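Local coordinates for protein DegT/DnrJ/EryC1/StrS aminotransferase (Brucella abortus 2308, PDB 4QGR) that probably acts as a pyridoxal-phosphate-dependent aminotransferase, holding its cofactor in a pocket completed by the second subunit of a dimer, at residues Ile61-Gly66 with Leu70-Met75; Leu74-Ile79 with Ala215-Thr220. All coordinates share one frame; numbering follows the deposited sequence.

In the fold
Both interactions use helix 68-76, which follows strand 59-63, outermost in the large mixed sheet within this chain. Interaction 1 joins the end of that strand and the loop after it to the helix; at its G66 end it reaches the cofactor phosphate. Interaction 2 lies at the helix's far end, away from the annotated sites, where it meets helix 215-224. The centres of the two contacts are about 10 Å apart, and L74 and M75 belong to both. They also touch through I61 of the strand: its CD1 is 4.1 Å from CB of A218. Interaction 1 is buried, its centre about 13 Å from that of the chain; interaction 2 is nearer the surface, at about 21 Å.

Interaction 1: residues Ile61-Gly66 with Leu70-Met75. With PLP (pyridoxal-5'-phosphate), chain E.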
loop_
_atom_site.group_PDB
_atom_site.type_symbol
_atom_site.label_atom_id
_atom_site.label_comp_id
_atom_site.label_asym_id
_atom_site.label_seq_id
_atom_site.Cartn_x
_atom_site.Cartn_y
_atom_site.Cartn_z
ATOM N N ILE A 61 6.513 -9.849 9.859
ATOM C CA ILE A 61 5.600 -8.706 9.908
ATOM C C ILE A 61 5.005 -8.552 8.502
ATOM O O ILE A 61 5.616 -7.950 7.601
ATOM C CB ILE A 61 6.326 -7.427 10.329
ATOM C CG1 ILE A 61 7.063 -7.598 11.663
ATOM C CG2 ILE A 61 5.323 -6.276 10.413
ATOM C CD1 ILE A 61 8.516 -7.976 11.480
ATOM N N ALA A 62 3.798 -9.070 8.330
ATOM C CA ALA A 62 3.133 -8.992 7.012
ATOM C C ALA A 62 2.776 -7.542 6.712
ATOM O O ALA A 62 2.522 -6.777 7.625
ATOM C CB ALA A 62 1.900 -9.901 6.976
ATOM N N CYS A 63 2.797 -7.153 5.429
ATOM C CA CYS A 63 2.435 -5.783 5.038
ATOM C C CYS A 63 1.850 -5.782 3.632
ATOM O O CYS A 63 1.564 -6.860 3.068
ATOM C CB CYS A 63 3.663 -4.868 5.151
ATOM S SG CYS A 63 5.144 -5.394 4.244
ATOM N N ALA A 64 1.712 -4.607 3.031
ATOM C CA ALA A 64 0.897 -4.490 1.850
ATOM C C ALA A 64 1.558 -4.842 0.538
ATOM O O ALA A 64 0.850 -5.197 -0.412
ATOM C CB ALA A 64 0.324 -3.085 1.733
ATOM N N ASN A 65 2.874 -4.683 0.466
ATOM C CA ASN A 65 3.631 -4.985 -0.717
ATOM C C ASN A 65 5.121 -4.903 -0.409
ATOM O O ASN A 65 5.530 -4.486 0.690
ATOM C CB ASN A 65 3.241 -4.065 -1.910
ATOM C CG ASN A 65 3.620 -2.623 -1.656
ATOM O OD1 ASN A 65 4.799 -2.296 -1.529
ATOM N ND2 ASN A 65 2.635 -1.773 -1.524
ATOM N N GLY A 66 5.917 -5.356 -1.362
ATOM C CA GLY A 66 7.375 -5.471 -1.182
ATOM C C GLY A 66 8.125 -4.172 -1.270
ATOM O O GLY A 66 9.327 -4.126 -0.957
ATOM N N LEU A 70 10.465 -2.522 2.109
ATOM C CA LEU A 70 11.804 -1.903 2.106
ATOM C C LEU A 70 11.793 -0.504 2.722
ATOM O O LEU A 70 12.763 -0.114 3.383
ATOM C CB LEU A 70 12.315 -1.805 0.664
ATOM C CG LEU A 70 12.508 -3.136 -0.085
ATOM C CD1 LEU A 70 12.652 -2.918 -1.571
ATOM C CD2 LEU A 70 13.775 -3.797 0.444
ATOM N N GLN A 71 10.709 0.245 2.498
ATOM C CA GLN A 71 10.579 1.585 3.034
ATOM C C GLN A 71 10.505 1.574 4.562
ATOM O O GLN A 71 11.145 2.386 5.227
ATOM C CB GLN A 71 9.323 2.253 2.485
ATOM C CG GLN A 71 9.030 3.665 3.005
ATOM C CD GLN A 71 7.745 4.225 2.380
ATOM O OE1 GLN A 71 7.193 3.628 1.451
ATOM N NE2 GLN A 71 7.200 5.279 2.959
ATOM N N MET A 72 9.673 0.716 5.126
ATOM C CA MET A 72 9.446 0.815 6.564
ATOM C C MET A 72 10.695 0.657 7.436
ATOM O O MET A 72 10.871 1.403 8.422
ATOM C CB MET A 72 8.302 -0.095 6.998
ATOM C CG MET A 72 6.959 0.395 6.456
ATOM S SD MET A 72 5.589 -0.552 7.164
ATOM C CE MET A 72 5.464 -1.985 6.100
ATOM N N PRO A 73 11.582 -0.299 7.106
ATOM C CA PRO A 73 12.792 -0.395 7.909
ATOM C C PRO A 73 13.662 0.878 7.843
ATOM O O PRO A 73 14.311 1.207 8.846
ATOM C CB PRO A 73 13.518 -1.579 7.304
ATOM C CG PRO A 73 12.423 -2.451 6.788
ATOM C CD PRO A 73 11.371 -1.503 6.294
ATOM N N LEU A 74 13.697 1.550 6.680
ATOM C CA LEU A 74 14.434 2.818 6.595
ATOM C C LEU A 74 13.811 3.851 7.521
ATOM O O LEU A 74 14.530 4.619 8.196
ATOM C CB LEU A 74 14.434 3.351 5.150
ATOM C CG LEU A 74 15.165 2.487 4.125
ATOM C CD1 LEU A 74 14.956 3.024 2.707
ATOM C CD2 LEU A 74 16.645 2.457 4.391
ATOM N N MET A 75 12.473 3.877 7.582
ATOM C CA MET A 75 11.784 4.802 8.457
ATOM C C MET A 75 12.077 4.540 9.933
ATOM O O MET A 75 12.321 5.486 10.717
ATOM C CB MET A 75 10.274 4.806 8.225
ATOM C CG MET A 75 9.848 5.260 6.845
ATOM S SD MET A 75 8.112 5.016 6.543
ATOM C CE MET A 75 7.342 6.133 7.689
HETATM N N1 PLP E . 12.375 -5.598 -4.888
HETATM C C2 PLP E . 12.592 -6.417 -5.933
HETATM C C2A PLP E . 13.950 -7.018 -6.203
HETATM C C3 PLP E . 11.427 -6.799 -6.779
HETATM O O3 PLP E . 11.623 -7.649 -7.780
HETATM C C4 PLP E . 10.120 -6.140 -6.518
HETATM C C4A PLP E . 8.824 -6.410 -7.179
HETATM O O4A PLP E . 8.484 -7.527 -7.514
HETATM C C5 PLP E . 10.040 -5.253 -5.349
HETATM C C6 PLP E . 11.193 -5.032 -4.592
HETATM C C5A PLP E . 8.741 -4.563 -4.993
HETATM O O4P PLP E . 7.734 -5.489 -4.562
HETATM P P PLP E . 6.179 -5.189 -4.842
HETATM O O1P PLP E . 5.380 -6.149 -3.963
HETATM O O2P PLP E . 5.931 -3.725 -4.585
HETATM O O3P PLP E . 6.060 -5.571 -6.326
#
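M72 reaches C63 with its terminal methyl: CE sits 3.5 Å from CB of C63 and 3.9 Å from its SG. The methionine runs out extended as far as SD and then bends (chi3 -86°), which brings CE over to the strand. The backbones stand well apart here, with CA of M72 9.7 Å from CA of C63, so the long M72 side chain covers most of the interval and only its terminal methyl meets C63. No hydrogen bond spans the two segments. L221 and V224 of helix 215-224, with L225 and S243, cover M72 from outside the contact.

The other end is closer-knit. There L70 lays CG 3.4 Å from the carbonyl O of G66, and its CD1 continues to 4.0 Å from C6 of the pyridoxal ring, lining the pocket beside the cofactor. This is the strand-loop-helix phosphate site of a fold type I aminotransferase, in which the loop after strand 59-63 and the start of helix 68-76 receive the PLP phosphate. The backbone N of G66 donates to O1P over 2.8 Å in a fairly straight bond (160° at the hydrogen). Having no side chain, G66 can bring its CA to 3.4 Å from the ester oxygen O4P. N65 shapes the same turn from one residue back: its OD1 accepts from the backbone N of both T67 and D68, capping the incoming helix. The N-terminal end of helix 68-76 lies toward the phosphate and would be expected to favour its negative charge. T67 and S194 also hydrogen-bond to PLP, as does N242 of the second subunit.

Interaction 2: residues Leu74-Ile79 with Ala215-Thr220; sequences LMTRGI and AELADT
A Schellman motif closes the C-terminal end of helix 68-76, and the last helical residue before it, T76, packs on the first turns of helix 215-224. At the motif G78 takes a positive phi of 68°, while the backbone N of I79 returns to O of L74 and that of G78 to O of M75. Two helices of the same aminotransferase domain, each following one of two adjacent antiparallel strands of the main sheet, thus meet in a contact at its surface, with T76 at the centre.

Both branches of T76 find partners. Its OG1 sits between the backbone N and the carbonyl carbon (chi1 66°), a rotation that lets the hydroxyl hydrogen-bond to O of P73 in its own helix. The polar end is therefore spent on the helix itself, and what OG1 meets across the gap is merely the methyl CD1 of L217, at 3.5 Å, the two side chains crossing nearly at a right angle. L221 and V224, further along helix 215-224, pack on the same threonine.

The backbones come near at this point, CA of T76 lying 6.5 Å from CA of T220. Just ahead of helix 215-224, OD1 of D214 accepts from the backbone N of L217, and R238 lies against T220. With CG2 anti to its backbone N, T220 presents a methyl to T76 at a slant. CG2 of T220 lies 3.7 Å from CB of T76 and only 3.4 Å from its CG2, a methyl pair tighter than ordinary van der Waals contact.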
loop_
_atom_site.group_PDB
_atom_site.type_symbol
_atom_site.label_atom_id
_atom_site.label_comp_id
_atom_site.label_asym_id
_atom_site.label_seq_id
_atom_site.Cartn_x
_atom_site.Cartn_y
_atom_site.Cartn_z
ATOM N N LEU A 74 13.697 1.550 6.680
ATOM C CA LEU A 74 14.434 2.818 6.595
ATOM C C LEU A 74 13.811 3.851 7.521
ATOM O O LEU A 74 14.530 4.619 8.196
ATOM C CB LEU A 74 14.434 3.351 5.150
ATOM C CG LEU A 74 15.165 2.487 4.125
ATOM C CD1 LEU A 74 14.956 3.024 2.707
ATOM C CD2 LEU A 74 16.645 2.457 4.391
ATOM N N MET A 75 12.473 3.877 7.582
ATOM C CA MET A 75 11.784 4.802 8.457
ATOM C C MET A 75 12.077 4.540 9.933
ATOM O O MET A 75 12.321 5.486 10.717
ATOM C CB MET A 75 10.274 4.806 8.225
ATOM C CG MET A 75 9.848 5.260 6.845
ATOM S SD MET A 75 8.112 5.016 6.543
ATOM C CE MET A 75 7.342 6.133 7.689
ATOM N N THR A 76 12.072 3.285 10.324
ATOM C CA THR A 76 12.331 2.950 11.737
ATOM C C THR A 76 13.729 3.356 12.158
ATOM O O THR A 76 13.932 3.677 13.325
ATOM C CB THR A 76 12.165 1.461 12.077
ATOM O OG1 THR A 76 13.161 0.693 11.397
ATOM C CG2 THR A 76 10.822 0.988 11.703
ATOM N N ARG A 77 14.690 3.310 11.228
ATOM C CA ARG A 77 16.070 3.696 11.523
ATOM C C ARG A 77 16.307 5.174 11.404
ATOM O O ARG A 77 17.442 5.611 11.592
ATOM C CB ARG A 77 17.050 2.957 10.591
ATOM C CG ARG A 77 17.218 1.509 10.991
ATOM C CD ARG A 77 18.141 1.343 12.196
ATOM N NE ARG A 77 19.568 1.528 11.866
ATOM C CZ ARG A 77 20.559 0.801 12.411
ATOM N NH1 ARG A 77 20.283 -0.156 13.282
ATOM N NH2 ARG A 77 21.831 1.025 12.100
ATOM N N GLY A 78 15.286 5.966 11.106
ATOM C CA GLY A 78 15.461 7.407 10.955
ATOM C C GLY A 78 16.295 7.813 9.740
ATOM O O GLY A 78 16.946 8.847 9.756
ATOM N N ILE A 79 16.290 7.006 8.694
ATOM C CA ILE A 79 17.098 7.290 7.510
ATOM C C ILE A 79 16.360 8.219 6.582
ATOM O O ILE A 79 15.182 8.013 6.284
ATOM C CB ILE A 79 17.504 5.982 6.783
ATOM C CG1 ILE A 79 18.447 5.209 7.673
ATOM C CG2 ILE A 79 18.142 6.284 5.419
ATOM C CD1 ILE A 79 18.720 3.802 7.226
ATOM N N ALA A 215 13.337 -8.267 18.310
ATOM C CA ALA A 215 11.970 -7.980 18.802
ATOM C C ALA A 215 11.621 -6.481 18.819
ATOM O O ALA A 215 10.488 -6.099 18.536
ATOM C CB ALA A 215 11.748 -8.582 20.193
ATOM N N GLU A 216 12.584 -5.639 19.177
ATOM C CA GLU A 216 12.339 -4.220 19.232
ATOM C C GLU A 216 12.077 -3.691 17.819
ATOM O O GLU A 216 11.151 -2.937 17.612
ATOM C CB GLU A 216 13.518 -3.486 19.857
ATOM C CG GLU A 216 13.224 -2.019 20.138
ATOM C CD GLU A 216 14.238 -1.389 21.096
ATOM O OE1 GLU A 216 14.359 -1.848 22.261
ATOM O OE2 GLU A 216 14.903 -0.418 20.679
ATOM N N LEU A 217 12.882 -4.122 16.864
ATOM C CA LEU A 217 12.706 -3.675 15.488
ATOM C C LEU A 217 11.341 -4.136 14.981
ATOM O O LEU A 217 10.635 -3.381 14.297
ATOM C CB LEU A 217 13.809 -4.200 14.591
ATOM C CG LEU A 217 13.631 -3.956 13.089
ATOM C CD1 LEU A 217 13.521 -2.463 12.778
ATOM C CD2 LEU A 217 14.803 -4.562 12.324
ATOM N N ALA A 218 10.965 -5.372 15.293
ATOM C CA ALA A 218 9.658 -5.913 14.897
ATOM C C ALA A 218 8.513 -5.038 15.468
ATOM O O ALA A 218 7.556 -4.746 14.793
ATOM C CB ALA A 218 9.521 -7.364 15.375
ATOM N N ASP A 219 8.621 -4.632 16.727
ATOM C CA ASP A 219 7.565 -3.831 17.373
ATOM C C ASP A 219 7.427 -2.504 16.671
ATOM O O ASP A 219 6.318 -2.021 16.470
ATOM C CB ASP A 219 7.911 -3.568 18.838
ATOM C CG ASP A 219 7.736 -4.785 19.730
ATOM O OD1 ASP A 219 7.083 -5.768 19.335
ATOM O OD2 ASP A 219 8.255 -4.750 20.878
ATOM N N THR A 220 8.552 -1.920 16.310
ATOM C CA THR A 220 8.576 -0.635 15.615
ATOM C C THR A 220 7.963 -0.792 14.238
ATOM O O THR A 220 7.225 0.069 13.786
ATOM C CB THR A 220 10.009 -0.035 15.570
ATOM O OG1 THR A 220 10.524 0.076 16.940
ATOM C CG2 THR A 220 9.961 1.275 14.996
#